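Local coordinates for protein alanine racemase (Oenococcus oeni PSU-1, PDB 3HUR) that belongs to the alanine racemase family, pairing an N-terminal TIM-barrel domain with a C-terminal domain rich in beta strands, at residues L69-A72 with L73-Q77; Y179-E182 with Q183-R186. One frame throughout, in Å; residues are numbered along the deposited sequence.

Contact 1 (L69-A72 with L73-Q77); sequences LDEA and LELRQ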
# COMPACT_ATOMS: atom_id res chain seq x y z
N LEU A 69 14.60 1.40 29.45
CA LEU A 69 14.37 1.28 30.86
C LEU A 69 12.95 0.75 31.16
O LEU A 69 12.77 -0.21 31.90
CB LEU A 69 14.55 2.66 31.47
CG LEU A 69 14.46 2.71 32.99
CD1 LEU A 69 15.48 1.76 33.58
CD2 LEU A 69 14.64 4.18 33.46
N ASP A 70 11.95 1.37 30.56
CA ASP A 70 10.58 1.01 30.88
C ASP A 70 10.30 -0.48 30.62
O ASP A 70 9.66 -1.11 31.44
CB ASP A 70 9.56 2.03 30.33
CG ASP A 70 9.08 1.75 28.90
OD1 ASP A 70 9.84 1.20 28.06
OD2 ASP A 70 7.90 2.11 28.61
N GLU A 71 10.89 -1.10 29.60
CA GLU A 71 10.83 -2.57 29.49
C GLU A 71 11.50 -3.34 30.64
O GLU A 71 11.06 -4.44 31.00
CB GLU A 71 11.42 -3.05 28.16
CG GLU A 71 11.05 -4.49 27.78
CD GLU A 71 9.53 -4.69 27.55
OE1 GLU A 71 8.78 -3.68 27.40
OE2 GLU A 71 9.08 -5.86 27.55
N ALA A 72 12.59 -2.79 31.18
CA ALA A 72 13.27 -3.42 32.36
C ALA A 72 12.30 -3.42 33.53
O ALA A 72 12.02 -4.44 34.08
CB ALA A 72 14.53 -2.70 32.71
N LEU A 73 11.74 -2.26 33.82
CA LEU A 73 10.76 -2.08 34.90
C LEU A 73 9.55 -3.01 34.77
O LEU A 73 9.17 -3.63 35.74
CB LEU A 73 10.34 -0.60 35.01
CG LEU A 73 11.54 0.35 35.33
CD1 LEU A 73 11.13 1.76 35.70
CD2 LEU A 73 12.41 -0.18 36.42
N GLU A 74 9.00 -3.16 33.57
CA GLU A 74 7.91 -4.08 33.34
C GLU A 74 8.29 -5.51 33.57
O GLU A 74 7.51 -6.29 34.06
CB GLU A 74 7.43 -4.01 31.88
CG GLU A 74 6.54 -2.83 31.45
CD GLU A 74 6.24 -2.88 29.91
OE1 GLU A 74 5.33 -3.64 29.43
OE2 GLU A 74 6.97 -2.18 29.20
N LEU A 75 9.43 -5.91 33.06
CA LEU A 75 9.93 -7.24 33.32
C LEU A 75 10.01 -7.47 34.85
O LEU A 75 9.64 -8.53 35.36
CB LEU A 75 11.28 -7.43 32.62
CG LEU A 75 11.32 -7.65 31.08
CD1 LEU A 75 12.75 -7.48 30.51
CD2 LEU A 75 10.83 -9.07 30.75
N ARG A 76 10.46 -6.45 35.59
CA ARG A 76 10.60 -6.60 37.06
C ARG A 76 9.26 -6.81 37.70
O ARG A 76 9.09 -7.73 38.49
CB ARG A 76 11.31 -5.39 37.69
CG ARG A 76 12.77 -5.32 37.40
CD ARG A 76 13.51 -6.47 38.10
NE ARG A 76 14.96 -6.42 37.84
CZ ARG A 76 15.68 -7.48 37.55
NH1 ARG A 76 15.12 -8.67 37.47
NH2 ARG A 76 16.96 -7.38 37.30
N GLN A 77 8.29 -5.96 37.33
CA GLN A 77 6.91 -6.15 37.70
C GLN A 77 6.39 -7.54 37.40
O GLN A 77 5.52 -8.02 38.12
CB GLN A 77 6.01 -5.20 36.93
CG GLN A 77 5.89 -3.80 37.49
CD GLN A 77 4.61 -3.11 37.01
OE1 GLN A 77 4.04 -3.46 35.95
NE2 GLN A 77 4.14 -2.14 37.80

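Contact 2 (Y179-E182 with Q183-R186); sequences YFEE and QLRR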
# COMPACT_ATOMS: atom_id res chain seq x y z
N TYR A 179 36.55 -6.19 7.17
CA TYR A 179 36.03 -5.33 8.23
C TYR A 179 35.93 -6.12 9.54
O TYR A 179 36.23 -5.64 10.63
CB TYR A 179 34.66 -4.72 7.88
CG TYR A 179 34.40 -3.51 8.72
CD1 TYR A 179 34.94 -2.27 8.37
CD2 TYR A 179 33.65 -3.59 9.91
CE1 TYR A 179 34.73 -1.12 9.17
CE2 TYR A 179 33.42 -2.44 10.71
CZ TYR A 179 33.97 -1.21 10.33
OH TYR A 179 33.77 -0.07 11.10
N PHE A 180 35.51 -7.36 9.41
CA PHE A 180 35.55 -8.24 10.54
C PHE A 180 36.97 -8.27 11.11
O PHE A 180 37.12 -8.08 12.30
CB PHE A 180 35.06 -9.63 10.16
CG PHE A 180 34.91 -10.55 11.31
CD1 PHE A 180 33.67 -10.74 11.90
CD2 PHE A 180 36.01 -11.28 11.77
CE1 PHE A 180 33.51 -11.61 12.95
CE2 PHE A 180 35.87 -12.16 12.83
CZ PHE A 180 34.60 -12.32 13.44
N GLU A 181 38.00 -8.46 10.28
CA GLU A 181 39.37 -8.56 10.82
C GLU A 181 39.74 -7.25 11.46
O GLU A 181 40.33 -7.24 12.54
CB GLU A 181 40.42 -8.93 9.75
CG GLU A 181 40.32 -10.37 9.22
CD GLU A 181 40.36 -11.41 10.33
OE1 GLU A 181 39.56 -12.38 10.28
OE2 GLU A 181 41.19 -11.25 11.25
N GLU A 182 39.40 -6.15 10.81
CA GLU A 182 39.76 -4.84 11.33
C GLU A 182 39.17 -4.65 12.72
O GLU A 182 39.88 -4.23 13.65
CB GLU A 182 39.26 -3.75 10.39
CG GLU A 182 39.64 -2.36 10.78
CD GLU A 182 39.14 -1.30 9.76
OE1 GLU A 182 38.82 -1.65 8.59
OE2 GLU A 182 39.09 -0.11 10.14
N GLN A 183 37.90 -5.00 12.88
CA GLN A 183 37.25 -4.87 14.19
C GLN A 183 37.93 -5.76 15.24
O GLN A 183 38.17 -5.33 16.37
CB GLN A 183 35.76 -5.21 14.08
CG GLN A 183 34.90 -4.16 13.35
CD GLN A 183 33.40 -4.29 13.65
OE1 GLN A 183 32.71 -5.19 13.15
NE2 GLN A 183 32.92 -3.40 14.48
N LEU A 184 38.22 -7.00 14.87
CA LEU A 184 38.92 -7.90 15.79
C LEU A 184 40.32 -7.36 16.16
O LEU A 184 40.77 -7.50 17.30
CB LEU A 184 39.02 -9.27 15.16
CG LEU A 184 39.53 -10.41 16.04
CD1 LEU A 184 38.71 -10.48 17.34
CD2 LEU A 184 39.51 -11.73 15.24
N ARG A 185 40.99 -6.70 15.21
CA ARG A 185 42.28 -6.06 15.52
C ARG A 185 42.04 -5.00 16.61
O ARG A 185 42.65 -5.07 17.70
CB ARG A 185 42.99 -5.54 14.22
CG ARG A 185 43.98 -4.31 14.30
CD ARG A 185 45.34 -4.67 13.71
NE ARG A 185 45.90 -3.82 12.65
CZ ARG A 185 47.07 -3.14 12.70
NH1 ARG A 185 47.84 -3.10 13.80
NH2 ARG A 185 47.47 -2.45 11.64
N ARG A 186 41.09 -4.10 16.37
CA ARG A 186 40.80 -3.05 17.35
C ARG A 186 40.43 -3.59 18.73
O ARG A 186 40.91 -3.08 19.75
CB ARG A 186 39.72 -2.12 16.83
CG ARG A 186 40.23 -0.96 15.98
CD ARG A 186 39.31 -0.84 14.76
NE ARG A 186 39.56 0.34 13.92
CZ ARG A 186 38.73 0.78 12.96
NH1 ARG A 186 37.57 0.16 12.71
NH2 ARG A 186 39.06 1.85 12.25

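Contact 1 (L69-A72 with L73-Q77)
Glu74 and Glu71 bring their carboxylates together one turn apart on helix 69-77, and the path of the Glu74 side chain explains how. Its CB rests against the carbonyl oxygens of Asp70 and Glu71. With CG beside the backbone N (chi1 -77°) the chain runs back along the helix, and CG passes 3.6 Å from Asp70 O, the oxygen that also accepts the Glu74 N-H at 3.0 Å. CD then comes 3.7 Å from Glu71 OE1, and OE2 ends 3.0 Å from that same OE1; the other oxygen of Glu74, OE1, stays 4.0 Å from Glu71 OE1. Glu71 meets it by bending at chi2 (64°), and the two carboxylate planes stand 77° apart. Neither oxygen can donate to the other if both groups are ionised, but Lys371 of the second subunit forms salt bridges with both Glu71 OE1 and Glu74 OE2, which probably offsets the repulsion. Asp70 keeps OD2 4.4 Å from Glu74 OE2 and uses its other oxygen, OD1, for a salt bridge to Arg8 of that subunit.

Elsewhere on the helix, Leu69 CG lies loosely against Leu73 CD1, 4.4 Å away, while Ala72 packs on Ile84 and Val86 of the next barrel strand in the beta-alpha-beta unit 63-66, 69-77, 84-86. Clustered acids facing the partner thus make an anionic patch for its basic residues, and their closeness probably depends on that positive charge.

Contact 2 (Y179-E182 with Q183-R186)
Charge pairing joins Glu182 and Arg186, one turn apart on helix 174-191. Glu182 reaches out fully extended, its CG anti to the backbone N (chi1 -177°), and lies alongside the arginine with both chains pointing the same way. The salt bridge runs from OE2 to NH2 at 2.9 Å. It is not the flat, two-pronged pairing of carboxylate and guanidinium: OE2 sits over one face of the guanidinium, also 3.0 Å from Arg186 CZ, and the two planes are inclined by 56°. The hydroxyl of Tyr179 approaches the edge of the same guanidinium, OH lying 4.1 Å from NH1. Two further salt bridges involve the neighbouring residues, Glu181 with Arg217 and Arg185 with Glu189.

Van der Waals contact dominates between Tyr179 and Gln183. The ring carbon CE2 of Tyr179 lies 3.5 Å from Gln183 CD, with ring and amide planes 45° apart. The amide itself is tied to loops, OE1 accepting from Ala167 N and NE2 making a weak hydrogen bond to Thr131 O. The helix belongs to the beta-alpha-beta unit formed with strands 157-163 and 201-202 of the TIM barrel, and these bonds fasten it to the loops beside it. Phe180 and Leu184 supply an apolar contact, CE2 to CD2 at 4.4 Å, and the Phe180 ring also stacks with Phe166 and His212.

Backbone hydrogen bonds of the alpha-helical i to i+4 pattern run beneath these side chains. Gln183 N donates to Tyr179 O at 2.9 Å, and Arg185 N to Glu181 O at 2.8 Å.

Two helices of one TIM barrel illustrate how neighbouring turns of a helix suit their charges to different surroundings. Contact 1 and contact 2 share no element: their centres lie 35 Å apart and their nearest atoms about 24 Å. Both are partly buried, yet contact 2 includes the exposed Glu181 and Arg185, whereas no touching residue of contact 1 is fully exposed and its acids lie at a subunit interface. Like charges meet in contact 1, where a second subunit supplies the opposite charges; in contact 2 opposite charges meet within the helix, and no other chain of the assembly touches it. Apolar side chains in both face their own domain, though Leu73 of contact 1 also meets Tyr386 of the second subunit.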